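Local coordinates for type IV secretion system protein DotB (Yersinia pseudotuberculosis IP 31758, PDB 6GEF) that hydrolyses ATP as a hexamer-forming AAA+ ATPase of the GspE family, probably powering the type IVb secretion system, at the interface of chains A and B. Coordinates in Å, arbitrary orientation; residue numbers count along the deposited sequence, not the author numbering. Chains: chain A/B, Type IV secretion system protein DotB.

Contact 1: the interface of chains A and B. Residues chain A 107, 109, 134, 136-137; chain B 242, 251, 254-255.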
loop_
_atom_site.group_PDB
_atom_site.type_symbol
_atom_site.label_atom_id
_atom_site.label_comp_id
_atom_site.label_asym_id
_atom_site.label_seq_id
_atom_site.Cartn_x
_atom_site.Cartn_y
_atom_site.Cartn_z
ATOM N N LEU A 107 -23.288 15.835 3.283
ATOM C CA LEU A 107 -23.999 15.666 4.525
ATOM C C LEU A 107 -24.328 17.003 5.151
ATOM O O LEU A 107 -23.539 17.934 5.097
ATOM C CB LEU A 107 -23.159 14.832 5.501
ATOM C CG LEU A 107 -22.699 13.456 4.941
ATOM C CD1 LEU A 107 -21.989 12.640 5.994
ATOM C CD2 LEU A 107 -23.808 12.617 4.317
ATOM N N ASN A 109 -25.266 18.968 8.279
ATOM C CA ASN A 109 -25.332 19.321 9.690
ATOM C C ASN A 109 -25.135 20.824 9.831
ATOM O O ASN A 109 -24.139 21.353 9.400
ATOM C CB ASN A 109 -24.276 18.566 10.487
ATOM C CG ASN A 109 -24.397 17.065 10.343
ATOM O OD1 ASN A 109 -25.280 16.437 10.956
ATOM N ND2 ASN A 109 -23.525 16.470 9.499
ATOM N N ASN A 134 -29.517 17.901 11.691
ATOM C CA ASN A 134 -29.114 16.944 10.679
ATOM C C ASN A 134 -30.245 16.731 9.694
ATOM O O ASN A 134 -31.365 16.465 10.099
ATOM C CB ASN A 134 -28.740 15.608 11.338
ATOM C CG ASN A 134 -28.599 14.494 10.334
ATOM O OD1 ASN A 134 -29.515 13.691 10.161
ATOM N ND2 ASN A 134 -27.447 14.410 9.719
ATOM N N SER A 136 -31.066 14.282 6.512
ATOM C CA SER A 136 -30.571 12.998 6.009
ATOM C C SER A 136 -31.540 12.431 4.994
ATOM O O SER A 136 -32.757 12.476 5.211
ATOM C CB SER A 136 -30.379 11.973 7.143
ATOM O OG SER A 136 -29.210 12.256 7.902
ATOM N N PRO A 137 -31.046 11.903 3.870
ATOM C CA PRO A 137 -31.938 11.252 2.913
ATOM C C PRO A 137 -32.746 10.137 3.575
ATOM O O PRO A 137 -32.224 9.364 4.372
ATOM C CB PRO A 137 -30.976 10.679 1.885
ATOM C CG PRO A 137 -29.772 11.524 1.941
ATOM C CD PRO A 137 -29.665 11.984 3.379
ATOM N N PHE B 242 -26.739 7.214 0.589
ATOM C CA PHE B 242 -25.683 7.251 1.580
ATOM C C PHE B 242 -24.458 6.539 1.044
ATOM O O PHE B 242 -24.136 5.408 1.403
ATOM C CB PHE B 242 -26.172 6.629 2.918
ATOM C CG PHE B 242 -26.678 7.638 3.912
ATOM C CD1 PHE B 242 -26.003 8.827 4.132
ATOM C CD2 PHE B 242 -27.812 7.375 4.626
ATOM C CE1 PHE B 242 -26.445 9.710 5.101
ATOM C CE2 PHE B 242 -28.275 8.273 5.595
ATOM C CZ PHE B 242 -27.592 9.437 5.810
ATOM N N GLU B 251 -23.731 9.033 10.453
ATOM C CA GLU B 251 -24.778 10.034 10.495
ATOM C C GLU B 251 -25.883 9.680 11.494
ATOM O O GLU B 251 -26.488 10.573 12.086
ATOM C CB GLU B 251 -25.351 10.261 9.101
ATOM C CG GLU B 251 -24.540 11.193 8.227
ATOM C CD GLU B 251 -24.491 12.606 8.778
ATOM O OE1 GLU B 251 -23.510 12.938 9.443
ATOM O OE2 GLU B 251 -25.435 13.399 8.586
ATOM N N ARG B 254 -26.105 11.340 14.842
ATOM C CA ARG B 254 -26.700 12.678 14.796
ATOM C C ARG B 254 -28.238 12.658 14.636
ATOM O O ARG B 254 -28.831 13.705 14.552
ATOM C CB ARG B 254 -26.087 13.495 13.667
ATOM C CG ARG B 254 -24.677 13.108 13.279
ATOM C CD ARG B 254 -23.606 13.886 14.020
ATOM N NE ARG B 254 -22.749 14.654 13.117
ATOM C CZ ARG B 254 -22.392 15.934 13.349
ATOM N NH1 ARG B 254 -22.797 16.576 14.479
ATOM N NH2 ARG B 254 -21.651 16.575 12.451
ATOM N N ARG B 255 -28.858 11.470 14.586
ATOM C CA ARG B 255 -30.243 11.328 14.254
ATOM C C ARG B 255 -31.082 10.751 15.375
ATOM O O ARG B 255 -32.199 10.260 15.152
ATOM C CB ARG B 255 -30.424 10.481 12.961
ATOM C CG ARG B 255 -29.676 11.008 11.773
ATOM C CD ARG B 255 -30.485 10.933 10.525
ATOM N NE ARG B 255 -30.547 9.706 9.853
ATOM C CZ ARG B 255 -31.625 9.126 9.319
ATOM N NH1 ARG B 255 -32.763 9.698 9.370
ATOM N NH2 ARG B 255 -31.537 7.923 8.723
#

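Contact 2: the interface of chains A and B. Residues chain A 59, 62, 65, 138, 147; chain B 232-234.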
loop_
_atom_site.group_PDB
_atom_site.type_symbol
_atom_site.label_atom_id
_atom_site.label_comp_id
_atom_site.label_asym_id
_atom_site.label_seq_id
_atom_site.Cartn_x
_atom_site.Cartn_y
_atom_site.Cartn_z
ATOM N N LYS A 59 -40.393 14.479 9.572
ATOM C CA LYS A 59 -40.355 13.555 8.434
ATOM C C LYS A 59 -41.704 13.578 7.743
ATOM O O LYS A 59 -42.741 13.744 8.378
ATOM C CB LYS A 59 -40.023 12.131 8.883
ATOM C CG LYS A 59 -39.665 11.211 7.749
ATOM C CD LYS A 59 -39.526 9.762 8.262
ATOM C CE LYS A 59 -40.871 9.050 8.309
ATOM N NZ LYS A 59 -40.717 7.627 7.826
ATOM N N VAL A 62 -45.501 11.706 8.804
ATOM C CA VAL A 62 -45.868 11.837 10.211
ATOM C C VAL A 62 -45.862 13.320 10.578
ATOM O O VAL A 62 -45.158 14.127 9.962
ATOM C CB VAL A 62 -44.916 11.040 11.136
ATOM C CG1 VAL A 62 -43.590 11.752 11.277
ATOM C CG2 VAL A 62 -45.547 10.833 12.487
ATOM N N SER A 65 -42.624 15.562 15.258
ATOM C CA SER A 65 -42.514 14.812 16.487
ATOM C C SER A 65 -41.271 15.232 17.244
ATOM O O SER A 65 -40.289 15.694 16.647
ATOM C CB SER A 65 -42.442 13.303 16.197
ATOM O OG SER A 65 -43.512 12.865 15.398
ATOM N N VAL A 138 -34.046 10.120 3.326
ATOM C CA VAL A 138 -34.883 8.954 3.568
ATOM C C VAL A 138 -35.684 8.649 2.306
ATOM O O VAL A 138 -35.684 9.412 1.327
ATOM C CB VAL A 138 -35.854 9.189 4.741
ATOM C CG1 VAL A 138 -35.068 9.397 6.033
ATOM C CG2 VAL A 138 -36.749 10.381 4.510
ATOM N N GLU A 147 -35.292 13.685 5.927
ATOM C CA GLU A 147 -35.671 13.667 7.357
ATOM C C GLU A 147 -34.803 14.675 8.088
ATOM O O GLU A 147 -33.584 14.703 7.896
ATOM C CB GLU A 147 -35.474 12.266 7.959
ATOM C CG GLU A 147 -36.650 11.804 8.802
ATOM C CD GLU A 147 -36.275 11.562 10.237
ATOM O OE1 GLU A 147 -35.244 10.889 10.477
ATOM O OE2 GLU A 147 -37.024 12.014 11.126
ATOM N N ILE B 232 -41.479 5.863 15.124
ATOM C CA ILE B 232 -41.383 6.255 13.734
ATOM C C ILE B 232 -40.155 5.575 13.111
ATOM O O ILE B 232 -39.122 5.391 13.759
ATOM C CB ILE B 232 -41.275 7.787 13.623
ATOM C CG1 ILE B 232 -42.610 8.418 14.013
ATOM C CG2 ILE B 232 -40.864 8.224 12.191
ATOM C CD1 ILE B 232 -42.500 9.877 14.445
ATOM N N ILE B 233 -40.254 5.261 11.841
ATOM C CA ILE B 233 -39.243 4.516 11.117
ATOM C C ILE B 233 -38.808 5.341 9.907
ATOM O O ILE B 233 -39.628 5.898 9.212
ATOM C CB ILE B 233 -39.760 3.118 10.654
ATOM C CG1 ILE B 233 -38.685 2.345 9.917
ATOM C CG2 ILE B 233 -40.996 3.280 9.762
ATOM C CD1 ILE B 233 -37.766 1.574 10.827
ATOM N N ALA B 234 -37.501 5.401 9.679
ATOM C CA ALA B 234 -36.899 6.050 8.535
ATOM C C ALA B 234 -35.964 5.077 7.837
ATOM O O ALA B 234 -35.070 4.519 8.459
ATOM C CB ALA B 234 -36.132 7.281 8.963
#

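Contact 3: the interface of chains A and B. Residues chain A 57, 134, 138, 147, 149; chain B 211, 234, 255-256.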
loop_
_atom_site.group_PDB
_atom_site.type_symbol
_atom_site.label_atom_id
_atom_site.label_comp_id
_atom_site.label_asym_id
_atom_site.label_seq_id
_atom_site.Cartn_x
_atom_site.Cartn_y
_atom_site.Cartn_z
ATOM N N ILE A 57 -38.195 15.763 15.421
ATOM C CA ILE A 57 -38.072 15.026 14.185
ATOM C C ILE A 57 -39.137 15.502 13.231
ATOM O O ILE A 57 -40.326 15.431 13.542
ATOM C CB ILE A 57 -38.201 13.482 14.426
ATOM C CG1 ILE A 57 -37.297 13.067 15.583
ATOM C CG2 ILE A 57 -37.830 12.730 13.173
ATOM C CD1 ILE A 57 -37.289 11.578 15.811
ATOM N N ASN A 134 -29.517 17.901 11.691
ATOM C CA ASN A 134 -29.114 16.944 10.679
ATOM C C ASN A 134 -30.245 16.731 9.694
ATOM O O ASN A 134 -31.365 16.465 10.099
ATOM C CB ASN A 134 -28.740 15.608 11.338
ATOM C CG ASN A 134 -28.599 14.494 10.334
ATOM O OD1 ASN A 134 -29.515 13.691 10.161
ATOM N ND2 ASN A 134 -27.447 14.410 9.719
ATOM N N VAL A 138 -34.046 10.120 3.326
ATOM C CA VAL A 138 -34.883 8.954 3.568
ATOM C C VAL A 138 -35.684 8.649 2.306
ATOM O O VAL A 138 -35.684 9.412 1.327
ATOM C CB VAL A 138 -35.854 9.189 4.741
ATOM C CG1 VAL A 138 -35.068 9.397 6.033
ATOM C CG2 VAL A 138 -36.749 10.381 4.510
ATOM N N GLU A 147 -35.292 13.685 5.927
ATOM C CA GLU A 147 -35.671 13.667 7.357
ATOM C C GLU A 147 -34.803 14.675 8.088
ATOM O O GLU A 147 -33.584 14.703 7.896
ATOM C CB GLU A 147 -35.474 12.266 7.959
ATOM C CG GLU A 147 -36.650 11.804 8.802
ATOM C CD GLU A 147 -36.275 11.562 10.237
ATOM O OE1 GLU A 147 -35.244 10.889 10.477
ATOM O OE2 GLU A 147 -37.024 12.014 11.126
ATOM N N VAL A 149 -33.649 16.112 11.854
ATOM C CA VAL A 149 -33.552 15.912 13.287
ATOM C C VAL A 149 -32.843 17.093 13.906
ATOM O O VAL A 149 -31.753 17.454 13.486
ATOM C CB VAL A 149 -32.796 14.598 13.609
ATOM C CG1 VAL A 149 -32.720 14.380 15.109
ATOM C CG2 VAL A 149 -33.518 13.405 12.985
ATOM N N HIS B 211 -37.414 6.279 17.545
ATOM C CA HIS B 211 -36.895 6.538 16.212
ATOM C C HIS B 211 -36.156 5.308 15.702
ATOM O O HIS B 211 -35.208 4.841 16.337
ATOM C CB HIS B 211 -35.956 7.752 16.256
ATOM C CG HIS B 211 -35.836 8.470 14.959
ATOM N ND1 HIS B 211 -36.672 8.185 13.889
ATOM C CD2 HIS B 211 -34.978 9.426 14.549
ATOM C CE1 HIS B 211 -36.331 8.981 12.867
ATOM N NE2 HIS B 211 -35.308 9.734 13.238
ATOM N N ALA B 234 -37.501 5.401 9.679
ATOM C CA ALA B 234 -36.899 6.050 8.535
ATOM C C ALA B 234 -35.964 5.077 7.837
ATOM O O ALA B 234 -35.070 4.519 8.459
ATOM C CB ALA B 234 -36.132 7.281 8.963
ATOM N N ARG B 255 -28.858 11.470 14.586
ATOM C CA ARG B 255 -30.243 11.328 14.254
ATOM C C ARG B 255 -31.082 10.751 15.375
ATOM O O ARG B 255 -32.199 10.260 15.152
ATOM C CB ARG B 255 -30.424 10.481 12.961
ATOM C CG ARG B 255 -29.676 11.008 11.773
ATOM C CD ARG B 255 -30.485 10.933 10.525
ATOM N NE ARG B 255 -30.547 9.706 9.853
ATOM C CZ ARG B 255 -31.625 9.126 9.319
ATOM N NH1 ARG B 255 -32.763 9.698 9.370
ATOM N NH2 ARG B 255 -31.537 7.923 8.723
ATOM N N THR B 256 -30.563 10.780 16.596
ATOM C CA THR B 256 -31.321 10.307 17.764
ATOM C C THR B 256 -32.120 9.041 17.511
ATOM O O THR B 256 -33.283 9.000 17.711
ATOM C CB THR B 256 -32.269 11.458 18.240
ATOM O OG1 THR B 256 -32.936 11.089 19.435
ATOM C CG2 THR B 256 -33.377 11.779 17.293
#

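Contact 1: the interface of chains A and B
The side-chain nitrogen ND2 of A:Asn134 is gripped by oxygens of both subunits of this GspE-family secretion ATPase, where the N-terminal region of chain A meets helix 245-253 and the following loop of chain B, probably as part of subunit assembly. Across the interface it donates to the carboxylate OE2 of B:Glu251 at 2.5 Å; the bond is bent, 115° at the hydrogen, and comes from above the carboxylate plane, and its shortness should not be read as strength. Within chain A the same nitrogen gives a straighter bond of 3.2 Å to the amide oxygen OD1 of A:Asn109. CG of A:Asn134, anti to the backbone N (chi1 168°), carries the amide toward chain B, and the hydroxyl OG of A:Ser136 holds its OD1 at 2.7 Å on a lone pair. The A:Asn109 amide also stacks on the guanidinium of B:Arg254, the planes 23° apart, with CG 3.5 Å from NH2. CB of A:Ser136 sits over one face of the B:Arg255 guanidinium, toward its rim, while that arginine's aliphatic part passes the A:Asn134 amide, CG to CG 3.9 Å. A:Leu107 splits its branches, CD1 lying 3.7 Å from CG of B:Glu251 and CD2 4.0 Å from the ring carbon CE1 of B:Phe242.

Contact 2: the interface of chains A and B
B:Ile232 and A:Lys59 bury the most surface here, where strand 232-237 in the ATPase region of chain B lies against the N-terminal region of chain A, probably helping to seat one subunit on its neighbour in the ring. The lysine leaves strand 55-59 with CG anti to the backbone N (chi1 -167°), then bends at its last two torsions, which brings the terminal amine onto the main chain of B:Ile233. NZ donates to that carbonyl O at 2.5 Å, nearly along the C=O axis with a C=O...N angle of 161°. Because the acceptor is a backbone oxygen, the bond itself does not read the B:Ile233 side chain; a lysine that is charged, as expected, may polarise the peptide group. The side chains of the lysine and B:Ile232 run antiparallel alongside one another, bringing CE within 4.0 Å of the branch methyl CG2. The longer arm of the isoleucine goes elsewhere: its end methyl CD1 meets A:Val62 tip to tip, 3.7 Å from CG2, and also touches the side chain of A:Ser65, with CB 3.8 Å away. Two residues further along the chain B strand, the small side chain of B:Ala234 packs against strands 128-140 and 143-153 of chain A: its CB lies 3.8 Å from CG1 of A:Val138 and 4.0 Å from the carboxylate OE1 of A:Glu147.

Contact 3: the interface of chains A and B
This is a mixed ionic and apolar contact between neighbouring subunits of the hexameric assembly, as expected for this family, in which A:Glu147 and A:Ile57 of the N-terminal region meet B:His211 and B:Arg255 of the ATPase domain and probably help to hold one protomer upon the next. The carboxylate oxygen OE1 of A:Glu147 serves two partners. It forms a salt bridge with the guanidinium NH1 of B:Arg255 at 3.0 Å, but no N-H is aimed at the oxygen, so the attraction is one of charge rather than of a directed hydrogen bond. The same oxygen lies in the ring plane at the edge of B:His211 and accepts a weak bond from NE2, also at 3.0 Å, with the carboxylate turned 75° from the imidazole. CG of the histidine, anti to the backbone N (chi1 -155°), carries the ring out toward A:Glu147 and A:Ile57. One face is met, toward its rim, by CD1 of A:Ile57, 3.6 Å from the ring centroid in a CH-pi contact. The carbonyl O of B:Thr256 also lies at the ring's edge; together these neighbours should limit its rotation. Beside it, CG1 of A:Val149 packs 3.5 Å from the methyl CG2 of B:Thr256, covering the loop just before strand 259-264, which carries the Walker B motif. The site thus ties one subunit's N-terminal region to its neighbour's nucleotide domain, a coupling through which ATP-driven movements could pass round the ring.

Contact 1 and contact 2 lie about 13 Å apart between their C-alpha centres, and contact 3 sits between them, about 7 Å from the former and 6 Å from the latter. A:Asn134 and B:Arg255 belong to contacts 1 and 3, while A:Val138, A:Glu147 and B:Ala234 belong to contacts 2 and 3. Strand 128-140 of chain A runs through all three, so they form one continuous surface. On chain B, B:Phe242, helix 245-253 and the loop after it supply contact 1, strand 232-237 contact 2, and contact 3 draws on that loop, B:Ala234 and the start of strand 211-216. Movement of any could be felt across these neighbouring patches.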